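Local atomic coordinates of ketosynthase (Streptomyces sp. MSC090213JE08, PDB entry 6KXD), a protein that probably serves as the chain length factor partner in a ketosynthase heterodimer that builds the polyketide chain of ishigamide. Residues Y31-A36 against P68-Q73; A109-T114 against R196-L201; G119-S124 against S204-S209; G234-E239 against S332-I337; V287-P292 against R353-C358. All blocks are in the same frame, centred on the assembly; numbering follows the deposited sequence.

Contact 1: Y31-A36 against P68-Q73; sequences YGIGRA and PGFDIQ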
# COMPACT_ATOMS: atom_id res chain seq x y z
N TYR B 31 17.74 -1.23 19.50
CA TYR B 31 19.08 -0.83 19.85
C TYR B 31 19.18 0.63 20.25
O TYR B 31 20.14 0.97 20.89
CB TYR B 31 20.04 -1.07 18.69
CG TYR B 31 20.30 -2.54 18.48
CD1 TYR B 31 20.59 -3.34 19.57
CD2 TYR B 31 20.29 -3.11 17.22
CE1 TYR B 31 20.83 -4.69 19.42
CE2 TYR B 31 20.55 -4.47 17.06
CZ TYR B 31 20.82 -5.26 18.16
OH TYR B 31 21.07 -6.61 18.09
N GLY B 32 18.20 1.44 19.87
CA GLY B 32 18.20 2.83 20.22
C GLY B 32 17.81 3.69 19.05
O GLY B 32 17.32 3.22 18.03
N ILE B 33 18.04 4.99 19.19
CA ILE B 33 17.73 5.88 18.14
C ILE B 33 18.97 6.13 17.29
O ILE B 33 19.93 6.68 17.76
CB ILE B 33 17.18 7.19 18.70
CG1 ILE B 33 15.97 6.92 19.59
CG2 ILE B 33 16.88 8.13 17.55
CD1 ILE B 33 15.42 8.13 20.27
N GLY B 34 18.88 5.82 16.01
CA GLY B 34 19.86 6.22 15.10
C GLY B 34 20.60 5.04 14.56
O GLY B 34 20.62 3.98 15.21
N ARG B 35 21.17 5.26 13.37
CA ARG B 35 22.00 4.35 12.64
C ARG B 35 23.14 3.86 13.55
O ARG B 35 23.44 2.68 13.55
CB ARG B 35 22.53 5.05 11.39
CG ARG B 35 23.77 4.44 10.76
CD ARG B 35 24.16 5.10 9.45
NE ARG B 35 23.87 6.53 9.44
CZ ARG B 35 24.60 7.47 10.04
NH1 ARG B 35 25.82 7.21 10.49
NH2 ARG B 35 24.08 8.68 10.19
N ALA B 36 23.76 4.78 14.29
CA ALA B 36 24.96 4.44 15.10
C ALA B 36 24.58 3.40 16.15
O ALA B 36 25.29 2.39 16.33
CB ALA B 36 25.54 5.67 15.74
N PRO B 68 14.53 2.00 23.18
CA PRO B 68 14.82 2.57 24.49
C PRO B 68 14.93 4.10 24.36
O PRO B 68 15.50 4.61 23.37
CB PRO B 68 16.17 1.96 24.83
CG PRO B 68 16.84 1.85 23.48
CD PRO B 68 15.71 1.38 22.56
N GLY B 69 14.37 4.81 25.34
CA GLY B 69 14.54 6.26 25.44
C GLY B 69 13.77 6.99 24.35
O GLY B 69 14.19 8.05 23.90
N PHE B 70 12.67 6.40 23.88
CA PHE B 70 11.96 6.99 22.76
C PHE B 70 10.71 7.72 23.25
O PHE B 70 9.79 7.09 23.67
CB PHE B 70 11.52 5.96 21.71
CG PHE B 70 11.00 6.61 20.46
CD1 PHE B 70 11.88 7.15 19.53
CD2 PHE B 70 9.65 6.73 20.21
CE1 PHE B 70 11.43 7.75 18.37
CE2 PHE B 70 9.19 7.36 19.06
CZ PHE B 70 10.08 7.87 18.14
N ASP B 71 10.73 9.05 23.19
CA ASP B 71 9.58 9.83 23.55
C ASP B 71 9.28 10.77 22.39
O ASP B 71 10.16 11.48 21.93
CB ASP B 71 9.80 10.63 24.84
CG ASP B 71 8.65 11.58 25.16
OD1 ASP B 71 7.68 11.12 25.78
OD2 ASP B 71 8.68 12.72 24.67
N ILE B 72 8.03 10.74 21.93
CA ILE B 72 7.69 11.34 20.68
C ILE B 72 7.98 12.84 20.77
O ILE B 72 8.62 13.38 19.88
CB ILE B 72 6.24 11.03 20.33
CG1 ILE B 72 6.11 9.53 20.01
CG2 ILE B 72 5.73 11.93 19.22
CD1 ILE B 72 4.67 9.08 19.81
N GLN B 73 7.54 13.46 21.86
CA GLN B 73 7.60 14.93 21.93
C GLN B 73 9.04 15.38 22.16
O GLN B 73 9.46 16.41 21.65
CB GLN B 73 6.58 15.44 22.94
CG GLN B 73 5.15 15.32 22.42
CD GLN B 73 4.20 16.29 23.10
OE1 GLN B 73 4.12 16.30 24.32
NE2 GLN B 73 3.45 17.07 22.30
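Ile33 of residues 31-36 meets Phe70 of residues 68-73, the side chains crossing at about a right angle. From CB of Ile33 the longer branch leaves beside the backbone N, with CG1 anti to the carbonyl carbon (chi1 -56°), and CG1 comes to 4.1 Å from CD1 of Phe70. Beyond it the chain stays extended and ends in a methyl, CD1, that touches two residues at once. Ile33 CD1 lies 3.7 Å from Phe70 CD1, at the edge of the ring and near its plane, and 3.8 Å from the carbonyl oxygen Gly69 O. Helix 86-99 adds to this apolar cluster through Val93, which touches both Ile33 and Phe70, and Gln75 of helix 72-76 also borders the two. The contact belongs to the N-terminal half of a thiolase-type fold. Here the short strand 32-33 folds back antiparallel on strand 20-29 before the chain enters helix 35-44, and residues 68-71 lead into helix 72-76, where Asp71 is the N-cap and its OD2 accepts from the backbone N of Glu74. On the solvent side Pro68 lays its ring against the backbone of Gly32: Pro68 CD is 3.7 Å from Gly32 N, and Pro68 CG is equally close to Gly32 CA. Gly32 has phi 137°, where a CB would jam against the carbonyl O of Tyr31. The ring of Tyr31 turns off in another direction, and its OH is hydrogen-bonded to the carbonyl oxygen of Ala46.

Contact 2: A109-T114 against R196-L201; sequences ATDELT and RATKYL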
# COMPACT_ATOMS: atom_id res chain seq x y z
N ALA B 109 20.36 15.89 -0.54
CA ALA B 109 19.65 16.85 -1.35
C ALA B 109 18.41 16.12 -1.87
O ALA B 109 18.53 15.12 -2.55
CB ALA B 109 20.50 17.33 -2.49
N THR B 110 17.25 16.62 -1.49
CA THR B 110 16.01 16.04 -2.00
C THR B 110 15.33 17.06 -2.90
O THR B 110 15.59 18.25 -2.82
CB THR B 110 15.11 15.60 -0.85
OG1 THR B 110 14.85 16.76 -0.07
CG2 THR B 110 15.70 14.52 0.04
N ASP B 111 14.49 16.57 -3.79
CA ASP B 111 13.67 17.43 -4.61
C ASP B 111 12.35 16.73 -4.90
O ASP B 111 12.06 15.67 -4.36
CB ASP B 111 14.45 17.82 -5.87
CG ASP B 111 14.94 16.66 -6.71
OD1 ASP B 111 14.34 15.55 -6.67
OD2 ASP B 111 15.94 16.86 -7.44
N GLU B 112 11.60 17.29 -5.85
CA GLU B 112 10.33 16.78 -6.23
C GLU B 112 10.46 15.42 -6.93
O GLU B 112 9.44 14.82 -7.20
CB GLU B 112 9.61 17.85 -7.06
CG GLU B 112 10.15 18.03 -8.48
CD GLU B 112 11.47 18.79 -8.59
OE1 GLU B 112 11.94 19.35 -7.53
OE2 GLU B 112 12.05 18.81 -9.71
N LEU B 113 11.68 14.95 -7.27
CA LEU B 113 11.89 13.63 -7.87
C LEU B 113 12.48 12.64 -6.84
O LEU B 113 12.99 11.57 -7.20
CB LEU B 113 12.81 13.76 -9.09
CG LEU B 113 12.16 14.41 -10.31
CD1 LEU B 113 13.11 14.32 -11.51
CD2 LEU B 113 10.80 13.76 -10.62
N THR B 114 12.39 13.03 -5.57
CA THR B 114 12.69 12.15 -4.48
C THR B 114 11.40 11.44 -4.06
O THR B 114 10.48 12.08 -3.62
CB THR B 114 13.26 12.82 -3.24
OG1 THR B 114 14.44 13.55 -3.61
CG2 THR B 114 13.63 11.82 -2.17
N ARG B 196 10.46 7.75 -12.50
CA ARG B 196 9.43 8.42 -11.71
C ARG B 196 10.05 9.11 -10.49
O ARG B 196 9.44 9.96 -9.85
CB ARG B 196 8.36 7.40 -11.29
CG ARG B 196 7.00 7.70 -11.87
CD ARG B 196 6.02 6.58 -11.67
NE ARG B 196 5.80 5.90 -12.91
CZ ARG B 196 5.17 6.43 -13.96
NH1 ARG B 196 4.73 7.68 -13.90
NH2 ARG B 196 4.96 5.70 -15.03
N ALA B 197 11.30 8.76 -10.20
CA ALA B 197 12.08 9.30 -9.10
C ALA B 197 13.55 9.09 -9.46
O ALA B 197 13.86 8.12 -10.10
CB ALA B 197 11.72 8.59 -7.80
N THR B 198 14.41 10.01 -9.03
CA THR B 198 15.87 9.88 -9.14
C THR B 198 16.46 9.36 -7.83
O THR B 198 17.54 8.82 -7.79
CB THR B 198 16.48 11.24 -9.51
OG1 THR B 198 16.18 12.17 -8.46
CG2 THR B 198 15.90 11.74 -10.82
N LYS B 199 15.77 9.63 -6.72
CA LYS B 199 16.20 9.17 -5.43
C LYS B 199 14.94 8.70 -4.67
O LYS B 199 13.83 9.14 -4.94
CB LYS B 199 16.81 10.26 -4.56
CG LYS B 199 18.10 10.90 -5.03
CD LYS B 199 18.72 11.73 -3.93
CE LYS B 199 19.41 12.97 -4.45
NZ LYS B 199 18.43 13.86 -5.12
N TYR B 200 15.15 7.80 -3.72
CA TYR B 200 14.06 7.23 -2.96
C TYR B 200 14.48 7.06 -1.53
O TYR B 200 15.59 6.60 -1.25
CB TYR B 200 13.63 5.86 -3.47
CG TYR B 200 12.24 5.84 -4.02
CD1 TYR B 200 11.11 5.80 -3.18
CD2 TYR B 200 12.04 5.87 -5.38
CE1 TYR B 200 9.83 5.80 -3.72
CE2 TYR B 200 10.77 5.86 -5.93
CZ TYR B 200 9.66 5.81 -5.09
OH TYR B 200 8.46 5.83 -5.71
N LEU B 201 13.56 7.43 -0.63
CA LEU B 201 13.58 7.05 0.75
C LEU B 201 12.74 5.79 0.84
O LEU B 201 11.61 5.83 0.45
CB LEU B 201 12.91 8.09 1.63
CG LEU B 201 13.69 9.29 2.11
CD1 LEU B 201 13.66 10.35 1.06
CD2 LEU B 201 13.06 9.82 3.40
O HOH W 1 15.63 13.36 -6.15
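Ala109 O and Lys199 NZ, 2.9 Å apart, form a weak hydrogen bond at the start of residues 109-114; the lysine chain, bent at chi3 and chi4, curls round to make it. Asp111 follows, its OD1 accepting from Leu113 N in an Asx turn that sits on a type I turn from Asp111 to Thr114. The amide of Asp111 in turn donates to Thr114 OG1 at 3.0 Å. One water ties both segments together, bound by Asp111 OD1, Thr114 OG1, Thr198 OG1 and Lys199 NZ. At Leu113 the backbone O takes the hydrogen of Thr198 N at 2.8 Å and, weakly, that of Lys199 N. The side chains of Leu113 and Thr198 also touch, Leu113 CD1 lying 3.9 Å from Thr198 CG2. Thr114 is buried: the methyl CG2, anti to the backbone N (chi1 -57° for OG1), comes to 3.5 Å from Leu201 CD1. An alanine at Thr114 would probably leave Asp111 N without its acceptor, take one of the water's four partners and open a gap beside Leu201 CD1. Arg196, at the start of residues 196-201, forms salt bridges with Asp182 and Asp287 of the partner ketosynthase chain. The parallel bridge between Thr114 and Lys199 marks where strands 114-119 and 199-206 begin to run side by side, an arrangement typical of the N-terminal half of the thiolase fold.

Contact 3: G119-S124 against S204-S209; sequences GITMGS and SAEEFS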
# COMPACT_ATOMS: atom_id res chain seq x y z
N GLY B 119 7.07 0.47 3.89
CA GLY B 119 6.32 -0.78 4.16
C GLY B 119 5.80 -0.83 5.60
O GLY B 119 6.43 -0.40 6.59
N ILE B 120 4.60 -1.41 5.73
CA ILE B 120 3.92 -1.53 7.01
C ILE B 120 3.28 -2.92 7.05
O ILE B 120 3.32 -3.61 6.05
CB ILE B 120 2.83 -0.46 7.17
CG1 ILE B 120 1.77 -0.56 6.06
CG2 ILE B 120 3.46 0.92 7.25
CD1 ILE B 120 0.52 0.32 6.26
N THR B 121 2.73 -3.26 8.21
CA THR B 121 1.89 -4.45 8.39
C THR B 121 0.43 -3.99 8.27
O THR B 121 -0.31 -4.33 7.33
CB THR B 121 2.18 -5.13 9.73
OG1 THR B 121 3.54 -5.52 9.83
CG2 THR B 121 1.33 -6.36 9.93
N MET B 122 0.03 -3.13 9.20
CA MET B 122 -1.31 -2.65 9.18
C MET B 122 -1.37 -1.31 9.88
O MET B 122 -2.37 -0.96 10.49
CB MET B 122 -2.22 -3.67 9.89
CG MET B 122 -3.68 -3.50 9.60
SD MET B 122 -4.04 -3.24 7.89
CE MET B 122 -5.81 -2.94 7.95
N GLY B 123 -0.33 -0.50 9.70
CA GLY B 123 -0.33 0.85 10.26
C GLY B 123 -0.32 0.85 11.79
O GLY B 123 0.24 -0.02 12.48
N SER B 124 -0.89 1.92 12.37
CA SER B 124 -0.95 2.04 13.80
C SER B 124 -2.20 1.30 14.26
O SER B 124 -3.31 1.80 14.15
CB SER B 124 -1.02 3.46 14.29
OG SER B 124 -1.14 3.44 15.70
N SER B 204 10.77 0.58 6.08
CA SER B 204 9.58 -0.01 6.61
C SER B 204 9.57 0.23 8.10
O SER B 204 10.64 0.53 8.69
CB SER B 204 9.53 -1.46 6.17
OG SER B 204 10.60 -2.22 6.73
N ALA B 205 8.40 0.05 8.76
CA ALA B 205 8.28 0.48 10.14
C ALA B 205 7.19 -0.31 10.84
O ALA B 205 6.18 -0.58 10.22
CB ALA B 205 7.97 1.95 10.21
N GLU B 206 7.39 -0.53 12.13
CA GLU B 206 6.39 -1.17 12.94
C GLU B 206 6.44 -0.58 14.33
O GLU B 206 7.50 -0.48 14.90
CB GLU B 206 6.71 -2.66 13.03
CG GLU B 206 5.63 -3.52 13.66
CD GLU B 206 4.46 -3.91 12.76
OE1 GLU B 206 4.69 -4.25 11.58
OE2 GLU B 206 3.30 -3.79 13.23
N GLU B 207 5.31 -0.13 14.85
CA GLU B 207 5.28 0.36 16.19
C GLU B 207 4.96 -0.81 17.14
O GLU B 207 4.28 -1.75 16.77
CB GLU B 207 4.24 1.46 16.37
CG GLU B 207 2.82 0.92 16.33
CD GLU B 207 1.70 1.94 16.46
OE1 GLU B 207 1.99 3.17 16.45
OE2 GLU B 207 0.55 1.50 16.50
N PHE B 208 5.47 -0.71 18.35
CA PHE B 208 4.99 -1.55 19.42
C PHE B 208 3.71 -0.92 20.00
O PHE B 208 3.63 0.29 20.19
CB PHE B 208 6.05 -1.77 20.51
CG PHE B 208 5.53 -2.77 21.51
CD1 PHE B 208 5.67 -4.13 21.28
CD2 PHE B 208 4.76 -2.36 22.58
CE1 PHE B 208 5.10 -5.05 22.16
CE2 PHE B 208 4.18 -3.28 23.44
CZ PHE B 208 4.38 -4.62 23.24
N SER B 209 2.67 -1.73 20.17
CA SER B 209 1.42 -1.27 20.78
C SER B 209 0.79 -2.47 21.46
O SER B 209 0.99 -3.60 21.03
CB SER B 209 0.42 -0.68 19.81
OG SER B 209 -0.11 -1.65 18.91
O HOH W 2 3.56 -1.43 10.38
O HOH W 3 0.86 -2.68 11.86
O HOH W 4 2.84 -0.57 13.14
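Thr121 and Glu206 approach at a slant, the hydroxyl OG1 pointing at one carboxylate oxygen. The Thr121 OG1 to Glu206 OE1 hydrogen bond is modelled at 2.4 Å, very short, so its exact length is doubtful. Ser124 meets Glu207 differently: Ser124 OG donates to Glu207 OE2 at 2.7 Å from the syn side, 19° out of the carboxylate plane. Glu207 gets there with CG between the backbone N and carbonyl carbon (chi1 72°) and the rest of the chain extended. An alanine at Glu207 would probably leave Ser124 OG without this acceptor and Leu87 N, now bonded to Glu207 OE1, without its mate. Where strands 114-119 and 199-206 still pair, Ala205 N donates to Gly119 O at 3.0 Å. Three waters fill in between; two of them lie near both Gly123 O and Glu206 OE2. Met122 and Thr121 also pack on Asn144 of the partner ketosynthase chain, which places this buried loop, leading from strand 114-119 to helix 125-137, near the dimer interface. Ser124 OG and Leu87 N thus serve Glu207, and Ala330 N, the waters and the Thr121 hydroxyl serve Glu206, which probably offsets much of the cost of burying two carboxylates.

Contact 4: G234-E239 against S332-I337; sequences GLFLVE and SASFQI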
# COMPACT_ATOMS: atom_id res chain seq x y z
N GLY B 234 13.46 1.25 9.76
CA GLY B 234 14.67 1.34 9.00
C GLY B 234 14.37 1.98 7.68
O GLY B 234 13.32 1.67 7.08
N LEU B 235 15.26 2.90 7.25
CA LEU B 235 15.12 3.62 6.01
C LEU B 235 16.46 3.69 5.28
O LEU B 235 17.52 3.73 5.94
CB LEU B 235 14.71 5.07 6.24
CG LEU B 235 13.35 5.33 6.87
CD1 LEU B 235 13.20 6.83 7.08
CD2 LEU B 235 12.23 4.79 5.99
N PHE B 236 16.35 3.66 3.96
CA PHE B 236 17.45 3.71 3.02
C PHE B 236 17.26 4.85 2.04
O PHE B 236 16.13 5.12 1.59
CB PHE B 236 17.55 2.41 2.24
CG PHE B 236 17.55 1.28 3.20
CD1 PHE B 236 18.69 1.01 3.96
CD2 PHE B 236 16.39 0.57 3.43
CE1 PHE B 236 18.67 -0.01 4.89
CE2 PHE B 236 16.35 -0.40 4.41
CZ PHE B 236 17.50 -0.68 5.14
N LEU B 237 18.38 5.51 1.73
CA LEU B 237 18.38 6.42 0.64
C LEU B 237 18.87 5.63 -0.57
O LEU B 237 20.00 5.07 -0.53
CB LEU B 237 19.26 7.62 1.02
CG LEU B 237 19.06 8.85 0.12
CD1 LEU B 237 19.42 8.55 -1.30
CD2 LEU B 237 17.63 9.33 0.19
N VAL B 238 18.05 5.49 -1.60
CA VAL B 238 18.38 4.77 -2.82
C VAL B 238 18.51 5.74 -3.99
O VAL B 238 17.68 6.62 -4.19
CB VAL B 238 17.31 3.69 -3.12
CG1 VAL B 238 17.60 2.93 -4.39
CG2 VAL B 238 17.18 2.74 -1.93
N GLU B 239 19.55 5.54 -4.79
CA GLU B 239 19.85 6.36 -5.98
C GLU B 239 20.22 5.43 -7.13
O GLU B 239 20.41 4.23 -6.92
CB GLU B 239 21.01 7.32 -5.68
CG GLU B 239 20.94 7.94 -4.32
CD GLU B 239 21.88 9.11 -4.16
OE1 GLU B 239 22.50 9.22 -3.10
OE2 GLU B 239 21.97 9.91 -5.14
N SER B 332 11.12 -5.63 9.84
CA SER B 332 12.06 -6.73 9.68
C SER B 332 13.04 -6.54 8.52
O SER B 332 14.21 -6.57 8.78
CB SER B 332 11.35 -8.05 9.61
OG SER B 332 12.33 -9.04 9.61
N ALA B 333 12.58 -6.47 7.25
CA ALA B 333 13.52 -6.58 6.14
C ALA B 333 14.42 -5.36 6.10
O ALA B 333 15.54 -5.46 5.67
CB ALA B 333 12.83 -6.79 4.80
N SER B 334 13.92 -4.20 6.56
CA SER B 334 14.74 -3.02 6.59
C SER B 334 15.85 -3.18 7.64
O SER B 334 16.99 -2.79 7.41
CB SER B 334 13.87 -1.79 6.82
OG SER B 334 12.99 -1.63 5.75
N PHE B 335 15.51 -3.73 8.80
CA PHE B 335 16.50 -4.01 9.83
C PHE B 335 17.49 -5.04 9.30
O PHE B 335 18.68 -4.88 9.51
CB PHE B 335 15.87 -4.48 11.11
CG PHE B 335 15.17 -3.41 11.91
CD1 PHE B 335 15.34 -2.07 11.60
CD2 PHE B 335 14.40 -3.76 12.98
CE1 PHE B 335 14.72 -1.10 12.36
CE2 PHE B 335 13.76 -2.78 13.73
CZ PHE B 335 13.97 -1.46 13.43
N GLN B 336 17.01 -5.95 8.45
CA GLN B 336 17.91 -6.98 7.90
C GLN B 336 18.96 -6.37 6.96
O GLN B 336 20.15 -6.67 7.08
CB GLN B 336 17.11 -8.08 7.22
CG GLN B 336 16.36 -8.89 8.24
CD GLN B 336 15.30 -9.70 7.55
OE1 GLN B 336 14.12 -9.53 7.77
NE2 GLN B 336 15.73 -10.60 6.70
N ILE B 337 18.49 -5.51 6.06
CA ILE B 337 19.33 -4.81 5.15
C ILE B 337 20.26 -3.91 5.96
O ILE B 337 21.44 -3.91 5.73
CB ILE B 337 18.50 -4.04 4.11
CG1 ILE B 337 17.76 -4.99 3.17
CG2 ILE B 337 19.42 -3.12 3.36
CD1 ILE B 337 16.78 -4.32 2.27
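Ser334 and Ile337 of helix 332-344 face Gly234 and Phe236 of strand 229-240, and the end of Phe335 also reaches Gly234. This is the layered core of the thiolase fold, in which buried helices lie between the sheets of the two halves; here helix 332-344 also touches helix 180-193 through Ile337. The axes of the two short segments approach to 7.4 Å at an angle of 59°. At the start of the helix, Ser332 OG donates to Gln336 OE1, one turn on, at 2.6 Å. Ser334 is the residue that fits the strand: its CB lies 3.5 Å from Gly234 O, and Gly234 has no CB of its own, which would come within about 3.0 Å of Ser334 CB. The Ser334 hydroxyl is hydrogen-bonded to Ser204 OG, and Ser334 O meets the ring of Phe236 at the edge, near its plane, 3.1 Å from CZ. Phe335 starts out on the other side; chi1 (-74°) sets CG beside the backbone N, and the end of the ring comes nearer, CE1 standing 3.7 Å from Gly234 N. Gln336 faces the other way and gives NE2 to Val291 O and Cys358 O of the neighbouring sheet. Last comes Ile337, whose CG2, anti to the backbone N, sits 3.5 Å from Phe236 CE1 and 3.6 Å from Phe236 CZ.

Contact 5: V287-P292 against R353-C358; sequences VWAAVP and RIALVC
Trp288 and Arg353 face each other at the more open end of this contact, while from Ala289 to Val291 the two strands are zipped together in the interior. Strands 289-291 and 354-358 run parallel, 9° apart and 4.6 Å from axis to axis, with Ala289, Ala290 and Val291 beside Ala355, Leu356 and Val357. Leu356 N reaches Ala289 O at 2.8 Å, Val291 N reaches Leu356 O at 2.9 Å, and Cys358 N closes on Val291 O. Ala289, Val291, Ala355 and Val357 share one face, where Val340 of helix 332-344 packs; Leu307 of helix 298-310 lies on the other, against Leu356. On the N-terminal side of Ala289 the ladder is interrupted, where the chain turns a corner at Trp288. Ile354 O there accepts from both Trp288 N, at 2.7 Å, and Ala289 N, at 3.3 Å. Arg353, the one exposed residue, lays its aliphatic part over the Trp288 ring: CG stands 3.7 Å from the centroid of the five-membered ring, 15° off the normal, a CH-pi contact. The chain bends at chi2, and the guanidinium, its plane 51° from the indole, reaches Trp288 CD1 with NH1 at 3.5 Å. Arg353 NH2 has a weak bond to Asp349 O, and NH1 a long, weak ion pair with a phosphate ion. The buried ladder, part of the sheet in the C-terminal half of the thiolase-type fold, thus rests on backbone hydrogen bonds, whereas the Trp288 end adds to the bonds on Ile354 O this CH-pi contact and a cation-pi contact from Arg318.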
# COMPACT_ATOMS: atom_id res chain seq x y z
N VAL B 287 27.66 -15.84 -1.59
CA VAL B 287 26.99 -15.10 -0.53
C VAL B 287 27.88 -15.05 0.69
O VAL B 287 28.31 -16.07 1.22
CB VAL B 287 25.62 -15.71 -0.16
CG1 VAL B 287 25.01 -14.95 1.01
CG2 VAL B 287 24.71 -15.74 -1.37
N TRP B 288 28.15 -13.82 1.15
CA TRP B 288 29.05 -13.55 2.23
C TRP B 288 28.27 -13.30 3.51
O TRP B 288 28.75 -13.62 4.61
CB TRP B 288 29.94 -12.37 1.83
CG TRP B 288 30.86 -11.83 2.88
CD1 TRP B 288 32.12 -12.26 3.20
CD2 TRP B 288 30.59 -10.71 3.74
NE1 TRP B 288 32.63 -11.50 4.21
CE2 TRP B 288 31.72 -10.54 4.57
CE3 TRP B 288 29.49 -9.84 3.88
CZ2 TRP B 288 31.78 -9.53 5.51
CZ3 TRP B 288 29.55 -8.86 4.84
CH2 TRP B 288 30.69 -8.71 5.64
N ALA B 289 27.07 -12.73 3.36
CA ALA B 289 26.18 -12.51 4.50
C ALA B 289 24.76 -12.84 4.07
O ALA B 289 24.32 -12.39 2.99
CB ALA B 289 26.28 -11.08 5.00
N ALA B 290 24.11 -13.69 4.85
CA ALA B 290 22.73 -14.05 4.63
C ALA B 290 21.96 -13.80 5.92
O ALA B 290 22.32 -14.32 6.97
CB ALA B 290 22.62 -15.49 4.22
N VAL B 291 20.89 -13.01 5.81
CA VAL B 291 20.15 -12.53 6.95
C VAL B 291 18.69 -12.88 6.74
O VAL B 291 17.98 -12.21 6.02
CB VAL B 291 20.35 -11.03 7.19
CG1 VAL B 291 19.63 -10.64 8.45
CG2 VAL B 291 21.83 -10.66 7.29
N PRO B 292 18.25 -13.99 7.37
CA PRO B 292 16.85 -14.39 7.38
C PRO B 292 16.09 -13.50 8.36
O PRO B 292 16.72 -12.90 9.21
CB PRO B 292 16.87 -15.85 7.88
CG PRO B 292 18.22 -16.05 8.49
CD PRO B 292 19.13 -14.92 8.07
N ARG B 353 31.30 -7.75 -1.57
CA ARG B 353 30.76 -9.04 -1.20
C ARG B 353 29.24 -9.06 -1.44
O ARG B 353 28.59 -8.06 -1.37
CB ARG B 353 31.06 -9.37 0.26
CG ARG B 353 32.53 -9.61 0.56
CD ARG B 353 33.14 -10.77 -0.21
NE ARG B 353 34.55 -10.84 0.17
CZ ARG B 353 35.09 -11.77 0.96
NH1 ARG B 353 34.67 -13.02 0.90
NH2 ARG B 353 36.04 -11.43 1.81
N ILE B 354 28.69 -10.25 -1.66
CA ILE B 354 27.27 -10.42 -1.84
C ILE B 354 26.58 -10.66 -0.50
O ILE B 354 27.04 -11.43 0.38
CB ILE B 354 26.98 -11.58 -2.83
CG1 ILE B 354 27.48 -11.27 -4.23
CG2 ILE B 354 25.49 -11.91 -2.86
CD1 ILE B 354 26.71 -10.16 -4.90
N ALA B 355 25.43 -10.01 -0.32
CA ALA B 355 24.58 -10.27 0.79
C ALA B 355 23.18 -10.61 0.28
O ALA B 355 22.70 -10.15 -0.71
CB ALA B 355 24.55 -9.09 1.72
N LEU B 356 22.53 -11.47 1.03
CA LEU B 356 21.19 -11.95 0.75
C LEU B 356 20.35 -11.70 2.00
O LEU B 356 20.76 -12.08 3.11
CB LEU B 356 21.23 -13.44 0.45
CG LEU B 356 19.93 -14.07 -0.04
CD1 LEU B 356 20.23 -15.24 -0.95
CD2 LEU B 356 19.11 -14.57 1.13
N VAL B 357 19.19 -11.09 1.81
CA VAL B 357 18.23 -10.90 2.91
C VAL B 357 16.93 -11.59 2.49
O VAL B 357 16.58 -11.56 1.36
CB VAL B 357 18.02 -9.43 3.28
CG1 VAL B 357 19.34 -8.77 3.62
CG2 VAL B 357 17.29 -8.65 2.23
N CYS B 358 16.30 -12.28 3.42
CA CYS B 358 15.16 -13.07 3.09
C CYS B 358 14.13 -12.78 4.19
O CYS B 358 14.49 -12.66 5.38
CB CYS B 358 15.54 -14.56 3.11
SG CYS B 358 14.07 -15.55 2.73

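Overall arrangement
Contact 1 comes first along the chain and closes before the others open; contacts 2 and 3 follow with alternating segments, and contacts 4 and 5 alternate likewise. Contacts 2 and 3, with centres about 23 Å apart, mark the two ends of strand 199-206, and contact 4 lies on the neighbouring strand 229-240, about 16 and 14 Å from them. Contacts 3 and 4 touch through paired serines, and contacts 2 and 4 through the backbone of these neighbouring strands, whereas Gln336 of helix 332-344 joins contact 4 to contact 5 in the C-terminal half. Contact 1 touches none of the others and lies about 16 Å from contact 3, centre to centre. Helix 332-344 thus bridges the two halves of a thiolase-type fold.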